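Local coordinates for protein 16S rRNA methylase (PDB 7JLZ) that probably methylates adenine 1408 of 16S ribosomal RNA in the 30S subunit, a modification linked to aminoglycoside resistance, at residues A[90-103]-A[120-134]. Numbering follows the deposited sequence. Where two conformers were deposited one is given.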
# COMPACT_ATOMS: atom_id res chain seq x y z
N LEU A 90 -4.63 2.45 -13.28
CA LEU A 90 -3.50 2.66 -12.39
C LEU A 90 -2.32 1.75 -12.66
O LEU A 90 -1.28 1.90 -12.01
CB LEU A 90 -3.96 2.48 -10.93
CG LEU A 90 -4.88 3.63 -10.50
CD1 LEU A 90 -5.39 3.40 -9.08
CD2 LEU A 90 -4.15 4.97 -10.59
N LEU A 91 -2.43 0.81 -13.60
CA LEU A 91 -1.29 -0.04 -13.87
C LEU A 91 -0.18 0.77 -14.53
O LEU A 91 -0.44 1.61 -15.39
CB LEU A 91 -1.70 -1.22 -14.76
CG LEU A 91 -2.72 -2.20 -14.15
CD1 LEU A 91 -3.14 -3.27 -15.16
CD2 LEU A 91 -2.18 -2.84 -12.86
N GLY A 92 1.05 0.54 -14.07
CA GLY A 92 2.19 1.23 -14.63
C GLY A 92 2.36 2.67 -14.20
O GLY A 92 3.14 3.39 -14.83
N THR A 93 1.68 3.11 -13.14
CA THR A 93 1.66 4.53 -12.78
C THR A 93 2.47 4.89 -11.54
O THR A 93 2.74 6.07 -11.33
CB THR A 93 0.21 5.02 -12.53
OG1 THR A 93 -0.34 4.39 -11.37
CG2 THR A 93 -0.68 4.75 -13.75
N ALA A 94 2.86 3.92 -10.71
CA ALA A 94 3.38 4.21 -9.38
C ALA A 94 4.90 4.25 -9.36
O ALA A 94 5.56 3.28 -9.75
CB ALA A 94 2.89 3.16 -8.38
N ASP A 95 5.45 5.35 -8.85
CA ASP A 95 6.86 5.39 -8.50
C ASP A 95 7.13 4.62 -7.21
O ASP A 95 8.23 4.09 -7.01
CB ASP A 95 7.33 6.84 -8.36
CG ASP A 95 7.16 7.63 -9.64
OD1 ASP A 95 7.91 7.36 -10.61
OD2 ASP A 95 6.27 8.51 -9.68
N LYS A 96 6.13 4.56 -6.33
CA LYS A 96 6.24 3.78 -5.11
C LYS A 96 4.90 3.11 -4.83
O LYS A 96 3.85 3.73 -5.00
CB LYS A 96 6.65 4.63 -3.91
CG LYS A 96 6.87 3.78 -2.65
CD LYS A 96 7.17 4.59 -1.41
CE LYS A 96 7.45 3.65 -0.24
NZ LYS A 96 7.73 4.38 1.02
N LEU A 97 4.97 1.86 -4.39
CA LEU A 97 3.81 1.07 -4.00
C LEU A 97 4.03 0.62 -2.57
O LEU A 97 5.01 -0.08 -2.29
CB LEU A 97 3.63 -0.15 -4.91
CG LEU A 97 2.54 -1.14 -4.54
CD1 LEU A 97 1.17 -0.49 -4.54
CD2 LEU A 97 2.58 -2.32 -5.52
N THR A 98 3.16 1.04 -1.67
CA THR A 98 3.24 0.61 -0.27
C THR A 98 2.06 -0.32 0.02
O THR A 98 0.91 0.01 -0.27
CB THR A 98 3.27 1.82 0.67
OG1 THR A 98 4.45 2.58 0.39
CG2 THR A 98 3.29 1.38 2.16
N ILE A 99 2.37 -1.49 0.58
CA ILE A 99 1.40 -2.54 0.82
C ILE A 99 1.43 -2.84 2.32
O ILE A 99 2.39 -3.43 2.81
CB ILE A 99 1.69 -3.81 0.02
CG1 ILE A 99 1.84 -3.50 -1.48
CG2 ILE A 99 0.59 -4.81 0.24
CD1 ILE A 99 2.34 -4.69 -2.30
N ILE A 100 0.38 -2.44 3.04
CA ILE A 100 0.26 -2.74 4.46
C ILE A 100 -0.66 -3.95 4.55
O ILE A 100 -1.89 -3.82 4.52
CB ILE A 100 -0.25 -1.54 5.26
CG1 ILE A 100 0.63 -0.32 4.96
CG2 ILE A 100 -0.28 -1.88 6.76
CD1 ILE A 100 0.08 0.99 5.48
N LEU A 101 -0.07 -5.14 4.66
CA LEU A 101 -0.86 -6.35 4.60
C LEU A 101 -1.78 -6.44 5.82
O LEU A 101 -1.48 -5.87 6.87
CB LEU A 101 0.05 -7.58 4.49
CG LEU A 101 0.68 -7.75 3.10
CD1 LEU A 101 1.60 -8.96 3.08
CD2 LEU A 101 -0.37 -7.90 2.03
N PRO A 102 -2.92 -7.12 5.70
CA PRO A 102 -3.44 -7.75 4.48
C PRO A 102 -4.16 -6.79 3.55
O PRO A 102 -4.63 -5.73 3.97
CB PRO A 102 -4.41 -8.79 5.03
CG PRO A 102 -4.94 -8.15 6.27
CD PRO A 102 -3.77 -7.42 6.87
N TRP A 103 -4.23 -7.17 2.27
CA TRP A 103 -5.07 -6.47 1.30
C TRP A 103 -5.74 -7.57 0.49
O TRP A 103 -5.35 -7.87 -0.64
CB TRP A 103 -4.26 -5.51 0.43
CG TRP A 103 -5.10 -4.52 -0.35
CD1 TRP A 103 -5.88 -3.52 0.17
CD2 TRP A 103 -5.24 -4.43 -1.78
NE1 TRP A 103 -6.48 -2.81 -0.84
CE2 TRP A 103 -6.12 -3.36 -2.04
CE3 TRP A 103 -4.73 -5.16 -2.85
CZ2 TRP A 103 -6.47 -2.98 -3.34
CZ3 TRP A 103 -5.08 -4.79 -4.14
CH2 TRP A 103 -5.94 -3.71 -4.37
N LEU A 120 0.22 -8.42 -9.85
CA LEU A 120 -0.28 -7.06 -9.74
C LEU A 120 0.78 -6.11 -9.20
O LEU A 120 0.85 -4.95 -9.62
CB LEU A 120 -1.52 -7.04 -8.85
CG LEU A 120 -2.11 -5.68 -8.48
CD1 LEU A 120 -2.70 -5.03 -9.71
CD2 LEU A 120 -3.16 -5.85 -7.40
N ILE A 121 1.61 -6.59 -8.28
CA ILE A 121 2.59 -5.73 -7.60
C ILE A 121 3.56 -5.12 -8.61
O ILE A 121 3.75 -3.90 -8.66
CB ILE A 121 3.33 -6.52 -6.51
CG1 ILE A 121 2.35 -6.92 -5.41
CG2 ILE A 121 4.48 -5.71 -5.93
CD1 ILE A 121 2.95 -7.87 -4.39
N SER A 122 4.18 -5.96 -9.43
CA SER A 122 5.12 -5.44 -10.40
C SER A 122 4.42 -4.62 -11.47
O SER A 122 5.00 -3.67 -12.01
CB SER A 122 5.92 -6.58 -11.04
OG SER A 122 7.25 -6.18 -11.29
N ASN A 123 3.17 -4.94 -11.79
CA ASN A 123 2.48 -4.24 -12.87
C ASN A 123 1.91 -2.89 -12.43
O ASN A 123 1.64 -2.05 -13.28
CB ASN A 123 1.39 -5.12 -13.47
CG ASN A 123 1.96 -6.18 -14.41
OD1 ASN A 123 3.17 -6.40 -14.44
ND2 ASN A 123 1.11 -6.82 -15.18
N ILE A 124 1.70 -2.67 -11.13
CA ILE A 124 1.39 -1.32 -10.69
C ILE A 124 2.61 -0.41 -10.82
O ILE A 124 2.49 0.78 -11.14
CB ILE A 124 0.87 -1.37 -9.23
CG1 ILE A 124 -0.50 -2.05 -9.17
CG2 ILE A 124 0.81 0.05 -8.61
CD1 ILE A 124 -0.95 -2.38 -7.72
N LEU A 125 3.80 -0.96 -10.61
CA LEU A 125 5.01 -0.15 -10.50
C LEU A 125 5.56 0.26 -11.86
O LEU A 125 5.51 -0.52 -12.82
CB LEU A 125 6.10 -0.94 -9.76
CG LEU A 125 5.93 -1.02 -8.25
CD1 LEU A 125 6.90 -2.03 -7.68
CD2 LEU A 125 6.19 0.36 -7.69
N LYS A 126 6.11 1.47 -11.92
CA LYS A 126 6.97 1.85 -13.03
C LYS A 126 8.26 1.04 -12.96
O LYS A 126 8.61 0.49 -11.90
CB LYS A 126 7.30 3.34 -12.98
CG LYS A 126 6.12 4.27 -13.07
CD LYS A 126 6.62 5.69 -13.16
CE LYS A 126 5.52 6.67 -13.50
NZ LYS A 126 6.08 8.04 -13.65
N SER A 127 9.01 1.01 -14.07
CA SER A 127 10.16 0.11 -14.17
C SER A 127 11.15 0.33 -13.03
O SER A 127 11.64 -0.64 -12.43
CB SER A 127 10.84 0.28 -15.53
OG SER A 127 11.25 1.62 -15.73
N ASN A 128 11.43 1.58 -12.67
CA ASN A 128 12.36 1.85 -11.58
C ASN A 128 11.64 2.13 -10.27
O ASN A 128 12.16 2.87 -9.42
CB ASN A 128 13.29 3.00 -11.95
CG ASN A 128 14.62 2.91 -11.23
OD1 ASN A 128 15.00 1.86 -10.72
ND2 ASN A 128 15.34 4.03 -11.19
N GLY A 129 10.45 1.55 -10.07
CA GLY A 129 9.69 1.83 -8.87
C GLY A 129 10.16 1.04 -7.67
O GLY A 129 10.92 0.07 -7.79
N ILE A 130 9.71 1.48 -6.50
CA ILE A 130 10.04 0.87 -5.22
C ILE A 130 8.76 0.35 -4.59
O ILE A 130 7.74 1.04 -4.58
CB ILE A 130 10.73 1.88 -4.27
CG1 ILE A 130 12.08 2.32 -4.82
CG2 ILE A 130 10.86 1.29 -2.86
CD1 ILE A 130 12.90 1.18 -5.37
N CYS A 131 8.81 -0.87 -4.07
CA CYS A 131 7.70 -1.44 -3.31
C CYS A 131 8.10 -1.53 -1.85
O CYS A 131 9.21 -1.96 -1.53
CB CYS A 131 7.33 -2.83 -3.84
SG CYS A 131 6.01 -3.65 -2.93
N GLU A 132 7.21 -1.09 -0.97
CA GLU A 132 7.40 -1.23 0.47
C GLU A 132 6.26 -2.09 1.00
O GLU A 132 5.09 -1.86 0.66
CB GLU A 132 7.43 0.13 1.17
CG GLU A 132 7.56 0.05 2.70
CD GLU A 132 7.61 1.42 3.37
OE1 GLU A 132 8.09 2.38 2.73
OE2 GLU A 132 7.16 1.53 4.54
N ILE A 133 6.60 -3.11 1.78
CA ILE A 133 5.61 -4.03 2.34
C ILE A 133 5.77 -3.99 3.85
O ILE A 133 6.86 -4.24 4.37
CB ILE A 133 5.78 -5.46 1.81
CG1 ILE A 133 5.59 -5.49 0.30
CG2 ILE A 133 4.78 -6.40 2.46
CD1 ILE A 133 5.65 -6.89 -0.30
N VAL A 134 4.69 -3.65 4.54
CA VAL A 134 4.65 -3.64 6.00
C VAL A 134 3.99 -4.94 6.44
O VAL A 134 2.88 -5.25 6.02
CB VAL A 134 3.89 -2.41 6.52
CG1 VAL A 134 3.72 -2.49 8.04
CG2 VAL A 134 4.62 -1.13 6.11
O HOH W 1 5.11 9.66 -11.99
O HOH W 2 0.92 -6.16 7.76
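Lys96 NZ meets Glu132 OE1 at 2.7 Å, a salt bridge between neighbouring strands that reaches the carboxylate on its anti side, 31° out of plane. A lysine suits this place because its long aliphatic chain, here fully extended with CG opposite the backbone N (chi1 -175°), can lie along the sheet and carry the ammonium to a residue two places beyond its own bridge partner, Ile130. The other oxygen, Glu132 OE2, has a weak hydrogen bond to Gln206. Beneath this pair strands 96-100 and 129-134 run parallel, and backbone bonds alternate between them, among them Ile99 N to Glu132 O at 2.7 Å. These are adjacent central strands of the Rossmann-like methyltransferase sheet, order 3-2-1-4-5-7-6, and helix 120-124 belongs to the right-handed crossover joining them. Leucine and isoleucine side chains line the face under that helix. Leu97 crosses Ile121 and Ile124 at about a right angle, its CD2 3.9 Å from Ile121 CG2, while Ile99 CD1 packs 3.8 Å from Ile121 CG1. Ala94, small enough to sit close under the helix end, brings CB to 3.7 Å from Ile124 CG2; its carbonyl O accepts an almost straight bond (176°) from Lys126 N. Beyond it, Asp95 OD1 and Lys126 NZ form a long salt bridge of 3.6 Å, supplemented by a water joining Asp95 OD2 to the ammonium, and OD2 also accepts from Val27 N of strand 26-31.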